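Long-range contacts in putative HpcE protein (Mycolicibacterium smegmatis, PDB 6V77), which is of unknown function but belongs to the FAH family, a group of mixed beta-sheet proteins with a carboxylate-lined metal site, here occupied by zinc: residues 76-80 with 210-216; 110-114 with 173-177; 119-123 with 205-209; 124-130 with 143-149; 177-181 with 269-273. All blocks are in the same frame, centred on the assembly; numbering follows the deposited sequence.

All five contacts fall in the FAH-family region. Contacts 3 and 4 share strand 118-128: its first half carries two zinc ligands and reaches across to strand 204-210, while contact 4 is the pairing of its second half with strand 144-155. Contact 5, about 15 Å from contact 4 between centres and joined to it by the pairing of Val-149 with Gly-180, packs the large sheet against the five-stranded one. Contact 2 shares Ser-177 with contact 5 and reaches an outermost strand, within this chain, of that second sheet. Contact 1, about 13 Å from contact 3 between centres, ties the loops after strands 72-76 and 204-210. Along the chain it encloses contacts 2, 3 and 4.

Contact 1 of 5, residues 76-80 with 210-216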
# COMPACT_ATOMS: atom_id res chain seq x y z
N GLY B 76 -0.45 -14.79 0.84
CA GLY B 76 -1.39 -15.81 1.25
C GLY B 76 -0.89 -17.21 0.90
O GLY B 76 0.02 -17.37 0.09
N LEU B 77 -1.50 -18.21 1.53
CA LEU B 77 -1.22 -19.63 1.29
C LEU B 77 0.23 -19.92 0.95
O LEU B 77 0.54 -20.29 -0.19
CB LEU B 77 -2.11 -20.16 0.16
CG LEU B 77 -3.60 -19.84 0.32
CD1 LEU B 77 -4.39 -20.41 -0.84
CD2 LEU B 77 -4.14 -20.34 1.66
N ASN B 78 1.14 -19.76 1.91
CA ASN B 78 2.56 -19.98 1.65
C ASN B 78 3.16 -21.03 2.57
O ASN B 78 4.38 -21.13 2.70
CB ASN B 78 3.34 -18.66 1.74
CG ASN B 78 4.68 -18.72 1.03
OD1 ASN B 78 4.94 -19.64 0.26
ND2 ASN B 78 5.54 -17.73 1.27
N TYR B 79 2.31 -21.84 3.21
CA TYR B 79 2.69 -23.08 3.86
C TYR B 79 1.67 -24.12 3.41
O TYR B 79 0.48 -23.81 3.37
CB TYR B 79 2.68 -22.98 5.40
CG TYR B 79 3.73 -22.07 6.03
CD1 TYR B 79 4.80 -22.60 6.75
CD2 TYR B 79 3.63 -20.67 5.91
CE1 TYR B 79 5.75 -21.78 7.34
CE2 TYR B 79 4.60 -19.84 6.49
CZ TYR B 79 5.65 -20.40 7.21
OH TYR B 79 6.59 -19.60 7.79
N ASP B 80 2.13 -25.31 3.05
CA ASP B 80 1.20 -26.26 2.44
C ASP B 80 0.05 -26.61 3.37
O ASP B 80 -1.10 -26.70 2.93
CB ASP B 80 1.92 -27.55 2.02
CG ASP B 80 1.04 -28.44 1.16
OD1 ASP B 80 0.35 -27.90 0.26
OD2 ASP B 80 1.02 -29.67 1.38
N ARG B 210 8.18 -24.24 11.12
CA ARG B 210 9.46 -23.61 10.79
C ARG B 210 9.36 -23.02 9.40
O ARG B 210 8.69 -23.57 8.53
CB ARG B 210 10.64 -24.61 10.86
CG ARG B 210 10.85 -25.28 12.23
CD ARG B 210 12.19 -26.05 12.30
NE ARG B 210 13.34 -25.15 12.30
CZ ARG B 210 13.94 -24.71 13.41
NH1 ARG B 210 14.97 -23.87 13.32
NH2 ARG B 210 13.50 -25.09 14.60
N THR B 211 10.03 -21.87 9.18
CA THR B 211 9.93 -21.23 7.87
C THR B 211 10.59 -22.03 6.76
O THR B 211 10.47 -21.65 5.59
CB THR B 211 10.52 -19.83 7.88
OG1 THR B 211 11.93 -19.91 8.15
CG2 THR B 211 9.84 -18.97 8.94
N SER B 212 11.31 -23.11 7.09
CA SER B 212 11.74 -24.05 6.07
C SER B 212 10.55 -24.71 5.37
O SER B 212 10.74 -25.31 4.30
CB SER B 212 12.66 -25.11 6.68
OG SER B 212 12.04 -25.69 7.82
N GLN B 213 9.35 -24.60 5.93
CA GLN B 213 8.14 -25.09 5.28
C GLN B 213 7.49 -24.06 4.36
O GLN B 213 6.39 -24.32 3.86
CB GLN B 213 7.11 -25.56 6.33
CG GLN B 213 7.58 -26.76 7.15
CD GLN B 213 8.02 -27.91 6.28
OE1 GLN B 213 9.17 -28.33 6.33
NE2 GLN B 213 7.11 -28.40 5.46
N LEU B 214 8.11 -22.90 4.13
CA LEU B 214 7.53 -21.96 3.18
C LEU B 214 7.48 -22.59 1.79
O LEU B 214 8.45 -23.22 1.34
CB LEU B 214 8.37 -20.66 3.13
CG LEU B 214 8.18 -19.69 4.30
CD1 LEU B 214 9.32 -18.68 4.29
CD2 LEU B 214 6.83 -18.94 4.17
N ILE B 215 6.34 -22.47 1.11
CA ILE B 215 6.25 -22.94 -0.26
C ILE B 215 7.15 -22.10 -1.15
O ILE B 215 7.90 -22.61 -1.99
CB ILE B 215 4.79 -22.91 -0.75
CG1 ILE B 215 3.92 -23.85 0.09
CG2 ILE B 215 4.71 -23.27 -2.22
CD1 ILE B 215 2.41 -23.68 -0.16
N PHE B 216 7.08 -20.78 -0.98
CA PHE B 216 7.93 -19.84 -1.69
C PHE B 216 8.83 -19.18 -0.65
O PHE B 216 8.36 -18.36 0.15
CB PHE B 216 7.08 -18.80 -2.42
CG PHE B 216 6.02 -19.43 -3.29
CD1 PHE B 216 6.36 -20.05 -4.49
CD2 PHE B 216 4.68 -19.41 -2.90
CE1 PHE B 216 5.39 -20.65 -5.28
CE2 PHE B 216 3.72 -20.01 -3.69
CZ PHE B 216 4.07 -20.63 -4.87
O HOH W 1 4.70 -26.22 3.19
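Asn-78 makes all three direct hydrogen bonds between these loops, to Ile-215 and Phe-216. Its carboxamide reads both backbone groups of Phe-216. Phe-216 N donates to Asn-78 OD1 at 2.7 Å, in the carbonyl plane and on a lone pair; Asn-78 ND2 donates back to Phe-216 O at 3.1 Å, with that oxygen close to the amide plane. The two bonds fix which way round the amide sits, and Thr-239 O takes a further bond from ND2. CG lies anti to the backbone nitrogen (chi1 -160°), which swings the amide across to the other loop. The third bond runs from Ile-215 N to Asn-78 O, 2.9 Å, its donor lying 48° out of the carbonyl plane, and the CA-H of Leu-214 meets the same oxygen. One water links Asp-80 N to Gln-213 O.

Both segments are strand-to-helix connections: 76-80 leads into helix 80-85, with Tyr-79 at the N-cap position, and 210-216 makes a short 3-10 turn before helix 218-226.

Packing gathers round the Tyr-79 ring. Leu-214 CD2 approaches Tyr-79 CE2 obliquely at 3.3 Å, and Gln-213 CB sits by Tyr-79 CD1 at 3.8 Å. Arg-210 O lies in the ring plane at the edge, 3.6 Å from Tyr-79 CE1, while Thr-211 runs alongside and sets CG2 against Tyr-79 OH. Leu-197 and Pro-242 also pack on this ring. Ile-215 CD1 lies 3.6 Å from Asp-80 N.

Contact 2 of 5, residues 110-114 with 173-177; sequences TVQLP and HAGFS. With EDO (1,2-ethanediol), chain K.
Pro-114 packs against two neighbouring aromatic residues, His-173 and Phe-176. Its CG sits over the face of the imidazole in a CH-pi contact, 3.9 Å from the centroid of the His-173 ring and 12° off the normal. The adjoining CG-CD edge of the pyrrolidine also meets the phenyl ring obliquely, with Pro-114 CD 3.6 Å from Phe-176 CZ.

The Phe-176 ring gathers several neighbours. His-173 CB lies over the centre of one face, and Gln-112 O comes near the ring plane, at the edge, 4.0 Å from Phe-176 CE1. Val-118 and Leu-153 also pack on this ring. His-173 to Phe-176 is a type II beta turn, closed by the bond from Phe-176 N to His-173 O, with Gly-175 taking the positive phi of its third position; it packs against strand 110-113, an outermost strand of the five-stranded sheet within this chain.

Val-111 faces the turn with CG1, which stands anti to the backbone nitrogen (chi1 179°) and approaches Phe-176 CE1 to 4.3 Å. No direct hydrogen bond crosses. Two waters do that work: both donate to Ala-174 O, one also donating a hydrogen bond to Gln-112 O and the other accepting from Gln-112 N. At the edge of the imidazole, His-173 ND1 bonds 1,2-ethanediol O1 at 2.8 Å, and Ala-174 N donates to the diol's O2; Thr-228 O of the second subunit binds the same molecule.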
# COMPACT_ATOMS: atom_id res chain seq x y z
N THR B 110 -2.89 -4.27 23.58
CA THR B 110 -4.30 -4.61 23.35
C THR B 110 -4.70 -4.36 21.90
O THR B 110 -4.22 -3.42 21.25
CB THR B 110 -5.27 -3.82 24.26
OG1 THR B 110 -5.15 -2.41 23.99
CG2 THR B 110 -5.00 -4.10 25.73
N VAL B 111 -5.60 -5.20 21.41
CA VAL B 111 -6.14 -5.06 20.06
C VAL B 111 -7.66 -5.08 20.14
O VAL B 111 -8.23 -5.97 20.79
CB VAL B 111 -5.64 -6.17 19.11
CG1 VAL B 111 -6.25 -6.01 17.72
CG2 VAL B 111 -4.11 -6.19 19.06
N GLN B 112 -8.30 -4.12 19.48
CA GLN B 112 -9.75 -4.07 19.46
C GLN B 112 -10.28 -5.08 18.46
O GLN B 112 -9.79 -5.16 17.33
CB GLN B 112 -10.23 -2.65 19.11
CG GLN B 112 -9.74 -1.57 20.08
CD GLN B 112 -10.44 -1.65 21.44
OE1 GLN B 112 -11.64 -1.90 21.53
NE2 GLN B 112 -9.68 -1.42 22.51
N LEU B 113 -11.25 -5.90 18.90
CA LEU B 113 -11.93 -6.85 18.04
C LEU B 113 -13.08 -6.18 17.31
O LEU B 113 -14.09 -5.83 17.93
CB LEU B 113 -12.49 -8.02 18.85
CG LEU B 113 -11.53 -9.03 19.45
CD1 LEU B 113 -12.30 -9.85 20.50
CD2 LEU B 113 -10.94 -9.91 18.35
N PRO B 114 -12.98 -5.99 16.00
CA PRO B 114 -14.16 -5.61 15.23
C PRO B 114 -15.17 -6.75 15.24
O PRO B 114 -14.83 -7.90 15.54
CB PRO B 114 -13.61 -5.38 13.83
CG PRO B 114 -12.41 -6.26 13.77
CD PRO B 114 -11.80 -6.20 15.14
N HIS B 173 -7.76 -3.71 9.61
CA HIS B 173 -8.38 -3.01 10.72
C HIS B 173 -7.30 -2.42 11.62
O HIS B 173 -6.14 -2.81 11.56
CB HIS B 173 -9.24 -3.97 11.54
CG HIS B 173 -10.52 -4.35 10.87
ND1 HIS B 173 -11.70 -3.68 11.09
CD2 HIS B 173 -10.80 -5.35 10.00
CE1 HIS B 173 -12.66 -4.25 10.38
NE2 HIS B 173 -12.15 -5.27 9.72
N ALA B 174 -7.69 -1.48 12.47
CA ALA B 174 -6.72 -0.89 13.39
C ALA B 174 -6.01 -1.97 14.19
O ALA B 174 -6.65 -2.83 14.80
CB ALA B 174 -7.42 0.09 14.34
N GLY B 175 -4.68 -1.91 14.19
CA GLY B 175 -3.84 -2.81 14.94
C GLY B 175 -3.75 -4.21 14.38
O GLY B 175 -3.20 -5.09 15.05
N PHE B 176 -4.26 -4.45 13.17
CA PHE B 176 -4.19 -5.79 12.60
C PHE B 176 -2.83 -6.15 12.00
O PHE B 176 -2.68 -7.29 11.54
CB PHE B 176 -5.29 -5.99 11.55
CG PHE B 176 -6.61 -6.51 12.12
CD1 PHE B 176 -6.98 -6.23 13.44
CD2 PHE B 176 -7.49 -7.25 11.33
CE1 PHE B 176 -8.20 -6.70 13.97
CE2 PHE B 176 -8.72 -7.72 11.85
CZ PHE B 176 -9.06 -7.45 13.17
N SER B 177 -1.84 -5.26 12.01
CA SER B 177 -0.51 -5.56 11.46
C SER B 177 0.58 -5.20 12.46
O SER B 177 1.44 -4.35 12.17
CB SER B 177 -0.30 -4.83 10.14
OG SER B 177 -1.45 -5.00 9.33
C1 EDO K . -12.62 -0.35 12.97
O1 EDO K . -12.94 -1.67 12.50
C2 EDO K . -11.10 -0.11 13.01
O2 EDO K . -10.48 -0.84 11.94
O HOH W 2 -9.27 -3.41 15.32
O HOH W 3 -6.62 -2.46 17.75

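Contact 3 of 5, residues 119-123 with 205-209; sequences DWEVE and TVQHS. With ZN (zinc ion), chain L.
On the strand that carries two of the three zinc-binding carboxylates, Val-122 and Trp-120 turn away from the metal to meet Gln-207 and Val-206. A single hydrogen bond crosses, from Val-122 N to Gln-207 OE1, 3.0 Å long and almost straight at 173°. Gln-207 stretches out from its strand, extended beyond CG, to bring the amide to this backbone N-H. The amide's other end is held as well: NE2 bonds Thr-241 OG1, the hydroxyl that also bonds Val-122 O. The amide is therefore fixed at both polar atoms, and Val-122 CG1 lies 3.4 Å from Gln-207 OE1 as the two side chains slide past each other in opposite directions.

Strand 204-210 has a classic beta bulge here, in which Val-206 and Gln-207 both face Ala-199; consecutive residues can thus both point at 119-123.

Trp-120 touches both bulge residues. Its CG is set between the backbone N and carbonyl carbon (chi1 55°), and the indole crosses Val-206 at about a right angle, Trp-120 NE1 lying 3.5 Å from Val-206 CG2. Gln-207 OE1 meets the indole edge, 3.4 Å from Trp-120 CD1, the amide and ring planes being 63° apart. The indole N-H itself is bonded to Gly-244.

On the other side of the strand, Glu-121 OE1 and Glu-123 OE2 each bind zinc at 2.2 Å, with Asp-152 and a water completing the ligands seen. Arg-156 forms a salt bridge with Glu-121 OE2, and Gly-240 N bonds Glu-123 OE1.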
# COMPACT_ATOMS: atom_id res chain seq x y z
N ASP B 119 -9.13 -13.77 13.27
CA ASP B 119 -8.30 -14.95 13.21
C ASP B 119 -6.84 -14.53 13.32
O ASP B 119 -6.47 -13.42 12.94
CB ASP B 119 -8.55 -15.69 11.91
CG ASP B 119 -8.20 -17.15 11.97
OD1 ASP B 119 -7.64 -17.61 13.00
OD2 ASP B 119 -8.50 -17.83 10.98
N TRP B 120 -6.01 -15.43 13.85
CA TRP B 120 -4.58 -15.21 14.08
C TRP B 120 -3.75 -15.84 12.97
O TRP B 120 -4.15 -16.86 12.39
CB TRP B 120 -4.16 -15.82 15.43
CG TRP B 120 -4.51 -17.29 15.53
CD1 TRP B 120 -3.74 -18.35 15.13
CD2 TRP B 120 -5.74 -17.86 16.02
NE1 TRP B 120 -4.39 -19.53 15.36
CE2 TRP B 120 -5.63 -19.26 15.89
CE3 TRP B 120 -6.92 -17.32 16.55
CZ2 TRP B 120 -6.64 -20.13 16.29
CZ3 TRP B 120 -7.93 -18.19 16.94
CH2 TRP B 120 -7.78 -19.58 16.81
N GLU B 121 -2.57 -15.26 12.72
CA GLU B 121 -1.64 -15.77 11.69
C GLU B 121 -0.22 -15.28 12.06
O GLU B 121 0.14 -14.16 11.70
CB GLU B 121 -2.02 -15.27 10.29
CG GLU B 121 -3.40 -15.71 9.75
CD GLU B 121 -3.54 -15.57 8.23
OE1 GLU B 121 -2.70 -14.87 7.62
OE2 GLU B 121 -4.46 -16.17 7.64
N VAL B 122 0.58 -16.11 12.74
CA VAL B 122 1.97 -15.72 12.98
C VAL B 122 2.72 -15.72 11.66
O VAL B 122 2.54 -16.61 10.82
CB VAL B 122 2.67 -16.65 14.00
CG1 VAL B 122 2.63 -18.12 13.57
CG2 VAL B 122 4.15 -16.23 14.19
N GLU B 123 3.57 -14.70 11.45
CA GLU B 123 4.33 -14.66 10.21
C GLU B 123 5.73 -14.11 10.45
O GLU B 123 5.95 -13.26 11.31
CB GLU B 123 3.66 -13.79 9.14
CG GLU B 123 2.19 -14.14 8.94
CD GLU B 123 1.66 -13.79 7.58
OE1 GLU B 123 2.39 -13.18 6.76
OE2 GLU B 123 0.51 -14.16 7.33
N THR B 205 -0.76 -23.91 22.58
CA THR B 205 -0.22 -23.72 21.23
C THR B 205 -1.34 -23.87 20.21
O THR B 205 -2.14 -24.81 20.28
CB THR B 205 0.90 -24.71 20.92
OG1 THR B 205 1.96 -24.56 21.87
CG2 THR B 205 1.47 -24.45 19.52
N VAL B 206 -1.41 -22.92 19.28
CA VAL B 206 -2.31 -23.01 18.14
C VAL B 206 -1.57 -23.00 16.81
O VAL B 206 -2.13 -23.49 15.81
CB VAL B 206 -3.36 -21.89 18.17
CG1 VAL B 206 -4.33 -22.09 19.36
CG2 VAL B 206 -2.70 -20.53 18.24
N GLN B 207 -0.35 -22.46 16.74
CA GLN B 207 0.49 -22.59 15.56
C GLN B 207 1.90 -22.92 15.99
O GLN B 207 2.37 -22.43 17.02
CB GLN B 207 0.49 -21.32 14.72
CG GLN B 207 -0.85 -21.00 14.05
CD GLN B 207 -0.74 -19.77 13.16
OE1 GLN B 207 -0.68 -18.65 13.65
NE2 GLN B 207 -0.66 -19.99 11.84
N HIS B 208 2.58 -23.77 15.22
CA HIS B 208 3.98 -24.09 15.47
C HIS B 208 4.58 -24.77 14.25
O HIS B 208 4.16 -25.88 13.89
CB HIS B 208 4.14 -24.99 16.69
CG HIS B 208 5.54 -25.51 16.86
ND1 HIS B 208 5.88 -26.83 16.68
CD2 HIS B 208 6.69 -24.86 17.17
CE1 HIS B 208 7.18 -26.98 16.88
NE2 HIS B 208 7.70 -25.80 17.17
N SER B 209 5.57 -24.13 13.63
CA SER B 209 6.18 -24.66 12.42
C SER B 209 7.58 -24.06 12.29
O SER B 209 8.10 -23.46 13.23
CB SER B 209 5.29 -24.35 11.21
OG SER B 209 5.69 -25.09 10.07
ZN ZN L . -1.28 -14.01 6.12
O HOH W 4 0.05 -12.91 4.85

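Contact 4 of 5, residues 124-130 with 143-149; sequences LVVVMGR and FVAGVSV
An antiparallel strand pair with a classic beta bulge brings Val-125 and Val-127 against Ser-148, Gly-146 and Ala-145. Val-125 and Ser-148 form a hydrogen-bonded pair: Val-125 N to Ser-148 O is 2.9 Å and the return bond, from Ser-148 N to Val-125 O, 2.8 Å. At the bulge, Ala-145 and Gly-146 both face Val-127. Val-127 O accepts from Ala-145 N at 2.9 Å and, weakly, from Gly-146 N, while Val-127 N donates to Gly-146 O. Past it the register has slipped by one residue. Phe-143 O takes two donors from the same face of its plane, Gly-129 N at 2.8 Å and Arg-130 N at 3.0 Å.

Arg-130, extended from CG to NE, sets CD over the phenyl face in a CH-pi contact, 3.8 Å from the centroid of the Phe-143 ring, and carries the guanidinium on so that one of its faces lies over Phe-143 CZ, the planes 19° apart. Met-128 folds back through chi2 and chi3 to rest CE 3.7 Å from Phe-143 CB.

Leu-124 CD1, 3.7 Å from Val-147 CB, and Val-126 belong to the face packed under helix 218-226. Val-125, Val-127 and Ser-148 face the other way, toward Ile-179 and Leu-183, and Ser-148 OG is bonded to Glu-182 O. The bulge thus lies within the antiparallel pairing of strands 118-128 and 144-155, in the large mixed sheet of this FAH-family fold.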
# COMPACT_ATOMS: atom_id res chain seq x y z
N LEU B 124 6.68 -14.61 9.65
CA LEU B 124 7.97 -13.96 9.53
C LEU B 124 7.80 -12.69 8.70
O LEU B 124 7.20 -12.73 7.62
CB LEU B 124 8.99 -14.88 8.86
CG LEU B 124 10.35 -14.24 8.57
CD1 LEU B 124 11.08 -13.99 9.87
CD2 LEU B 124 11.18 -15.17 7.68
N VAL B 125 8.29 -11.57 9.22
CA VAL B 125 8.25 -10.28 8.52
C VAL B 125 9.65 -9.97 8.04
O VAL B 125 10.62 -10.13 8.80
CB VAL B 125 7.71 -9.17 9.44
CG1 VAL B 125 7.76 -7.82 8.74
CG2 VAL B 125 6.27 -9.47 9.84
N VAL B 126 9.76 -9.52 6.79
CA VAL B 126 11.01 -9.16 6.14
C VAL B 126 10.96 -7.67 5.83
O VAL B 126 9.95 -7.17 5.34
CB VAL B 126 11.22 -9.98 4.85
CG1 VAL B 126 12.46 -9.46 4.06
CG2 VAL B 126 11.35 -11.48 5.19
N VAL B 127 12.05 -6.96 6.14
CA VAL B 127 12.16 -5.53 5.86
C VAL B 127 13.32 -5.37 4.89
O VAL B 127 14.42 -5.85 5.15
CB VAL B 127 12.41 -4.70 7.13
CG1 VAL B 127 12.53 -3.21 6.79
CG2 VAL B 127 11.29 -4.91 8.14
N MET B 128 13.07 -4.69 3.76
CA MET B 128 14.08 -4.55 2.73
C MET B 128 15.13 -3.52 3.13
O MET B 128 14.81 -2.47 3.69
CB MET B 128 13.43 -4.12 1.41
CG MET B 128 12.37 -5.11 0.90
SD MET B 128 13.05 -6.77 0.66
CE MET B 128 14.28 -6.49 -0.65
N GLY B 129 16.39 -3.80 2.78
CA GLY B 129 17.49 -2.87 3.01
C GLY B 129 18.02 -2.29 1.71
O GLY B 129 18.72 -1.28 1.70
N ARG B 130 17.71 -2.96 0.60
CA ARG B 130 18.06 -2.48 -0.74
C ARG B 130 16.89 -2.80 -1.64
O ARG B 130 16.24 -3.83 -1.47
CB ARG B 130 19.32 -3.16 -1.25
CG ARG B 130 19.76 -2.63 -2.63
CD ARG B 130 20.97 -3.39 -3.13
NE ARG B 130 21.18 -3.07 -4.55
CZ ARG B 130 22.13 -3.58 -5.33
NH1 ARG B 130 22.99 -4.47 -4.84
NH2 ARG B 130 22.19 -3.20 -6.60
N PHE B 143 19.65 -8.22 -0.10
CA PHE B 143 18.81 -7.03 -0.19
C PHE B 143 17.94 -6.83 1.05
O PHE B 143 17.17 -5.87 1.10
CB PHE B 143 17.89 -7.11 -1.42
CG PHE B 143 18.62 -6.91 -2.73
CD1 PHE B 143 18.33 -5.81 -3.53
CD2 PHE B 143 19.58 -7.81 -3.15
CE1 PHE B 143 19.01 -5.61 -4.73
CE2 PHE B 143 20.27 -7.62 -4.35
CZ PHE B 143 19.98 -6.52 -5.14
N VAL B 144 18.06 -7.70 2.05
CA VAL B 144 17.21 -7.67 3.23
C VAL B 144 17.95 -6.97 4.36
O VAL B 144 19.08 -7.34 4.70
CB VAL B 144 16.81 -9.10 3.65
CG1 VAL B 144 16.15 -9.12 5.06
CG2 VAL B 144 15.87 -9.70 2.62
N ALA B 145 17.30 -5.97 4.96
CA ALA B 145 17.84 -5.34 6.16
C ALA B 145 17.77 -6.30 7.34
O ALA B 145 18.78 -6.55 8.01
CB ALA B 145 17.07 -4.06 6.47
N GLY B 146 16.59 -6.81 7.63
CA GLY B 146 16.45 -7.76 8.72
C GLY B 146 15.05 -8.32 8.74
O GLY B 146 14.24 -8.05 7.86
N VAL B 147 14.77 -9.11 9.79
CA VAL B 147 13.49 -9.79 9.91
C VAL B 147 12.89 -9.41 11.26
O VAL B 147 13.58 -8.96 12.17
CB VAL B 147 13.62 -11.32 9.81
CG1 VAL B 147 14.17 -11.71 8.44
CG2 VAL B 147 14.49 -11.90 10.96
N SER B 148 11.58 -9.62 11.38
CA SER B 148 10.93 -9.38 12.66
C SER B 148 9.74 -10.33 12.78
O SER B 148 9.46 -11.14 11.89
CB SER B 148 10.53 -7.90 12.80
OG SER B 148 10.21 -7.62 14.17
N VAL B 149 9.01 -10.21 13.89
CA VAL B 149 7.83 -11.03 14.14
C VAL B 149 6.61 -10.22 13.75
O VAL B 149 6.53 -9.02 14.02
CB VAL B 149 7.73 -11.45 15.62
CG1 VAL B 149 6.58 -12.45 15.83
CG2 VAL B 149 9.07 -12.01 16.18

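Contact 5 of 5, residues 177-181 with 269-273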
# COMPACT_ATOMS: atom_id res chain seq x y z
N SER B 177 -1.84 -5.26 12.01
CA SER B 177 -0.51 -5.56 11.46
C SER B 177 0.58 -5.20 12.46
O SER B 177 1.44 -4.35 12.17
CB SER B 177 -0.30 -4.83 10.14
OG SER B 177 -1.45 -5.00 9.33
N PRO B 178 0.61 -5.84 13.63
CA PRO B 178 1.72 -5.58 14.55
C PRO B 178 3.00 -6.23 14.06
O PRO B 178 2.99 -7.36 13.56
CB PRO B 178 1.24 -6.21 15.87
CG PRO B 178 0.43 -7.40 15.40
CD PRO B 178 -0.30 -6.89 14.13
N ILE B 179 4.11 -5.51 14.21
CA ILE B 179 5.43 -5.98 13.83
C ILE B 179 6.38 -5.62 14.96
O ILE B 179 6.36 -4.49 15.45
CB ILE B 179 5.94 -5.32 12.52
CG1 ILE B 179 4.92 -5.48 11.40
CG2 ILE B 179 7.32 -5.91 12.13
CD1 ILE B 179 5.25 -4.64 10.15
N GLY B 180 7.23 -6.57 15.37
CA GLY B 180 8.20 -6.29 16.40
C GLY B 180 8.49 -7.50 17.26
O GLY B 180 8.13 -8.63 16.92
N PRO B 181 9.18 -7.29 18.40
CA PRO B 181 9.59 -5.98 18.92
C PRO B 181 10.82 -5.39 18.25
O PRO B 181 10.99 -4.17 18.28
CB PRO B 181 9.89 -6.27 20.39
CG PRO B 181 10.35 -7.70 20.39
CD PRO B 181 9.46 -8.37 19.37
N GLY B 269 12.18 -13.01 18.35
CA GLY B 269 11.39 -12.16 19.23
C GLY B 269 10.07 -12.80 19.60
O GLY B 269 9.69 -13.86 19.10
N GLU B 270 9.37 -12.12 20.50
CA GLU B 270 8.01 -12.52 20.81
C GLU B 270 7.21 -11.32 21.28
O GLU B 270 7.77 -10.32 21.73
CB GLU B 270 7.97 -13.61 21.89
CG GLU B 270 8.40 -13.11 23.25
CD GLU B 270 8.12 -14.13 24.33
OE1 GLU B 270 9.00 -14.97 24.57
OE2 GLU B 270 7.01 -14.11 24.90
N PHE B 271 5.88 -11.45 21.22
CA PHE B 271 5.02 -10.47 21.87
C PHE B 271 3.68 -11.10 22.19
O PHE B 271 3.26 -12.08 21.57
CB PHE B 271 4.85 -9.19 21.03
CG PHE B 271 4.34 -9.39 19.61
CD1 PHE B 271 2.97 -9.47 19.34
CD2 PHE B 271 5.23 -9.34 18.53
CE1 PHE B 271 2.50 -9.59 18.02
CE2 PHE B 271 4.79 -9.46 17.23
CZ PHE B 271 3.42 -9.58 16.96
N THR B 272 2.99 -10.52 23.17
CA THR B 272 1.69 -11.01 23.58
C THR B 272 0.67 -9.87 23.53
O THR B 272 0.96 -8.75 23.96
CB THR B 272 1.75 -11.64 24.99
OG1 THR B 272 2.67 -12.74 24.98
CG2 THR B 272 0.37 -12.16 25.40
N GLN B 273 -0.51 -10.16 22.99
CA GLN B 273 -1.56 -9.17 22.83
C GLN B 273 -2.86 -9.70 23.40
O GLN B 273 -3.17 -10.89 23.25
CB GLN B 273 -1.77 -8.82 21.36
CG GLN B 273 -0.51 -8.31 20.71
CD GLN B 273 -0.77 -7.86 19.30
OE1 GLN B 273 -1.03 -8.68 18.42
NE2 GLN B 273 -0.77 -6.54 19.09
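Phe-271 points its ring at strand 177-180 and meets it mainly edge-on. Gly-180 O lies in the ring plane, 3.4 Å from Phe-271 CD2, and Pro-181 CD stands near the same plane at 4.4 Å from that carbon. CG is placed between the backbone nitrogen and the carbonyl carbon (chi1 55°), lifting the ring off its own strand toward the other. Further round, Pro-178 CG comes obliquely to Phe-271 CE1 at 4.0 Å. Val-149, Thr-263 and Pro-107 pack on the same ring.

No hydrogen bond joins the two segments. The strand axes are 8.1 Å apart at their closest, with N-to-C directions 140° apart, because this is packing between sheets: strand 177-185 belongs to the large mixed sheet and strand 269-277 to the five-stranded one, and side chains fill the interval. Within the large sheet Gly-180 is paired with Val-149.

Pro-178 also crosses Gln-273 obliquely. Its CG is 3.6 Å from Gln-273 OE1, and its CB lies near NE2, the amide nitrogen whose bond goes to Val-108 O. Extended beyond CG, Gln-273 thus lays its amide against the proline ring while NE2 is spoken for.

At the other end the chain turns a corner at Pro-181, which follows a cis peptide bond. Here the two backbones come nearest, Pro-181 CD packing 3.5 Å from Glu-270 O and 4.3 Å from Gly-269 CA. Glu-270 itself heads away from this interface, to a salt bridge with Arg-262.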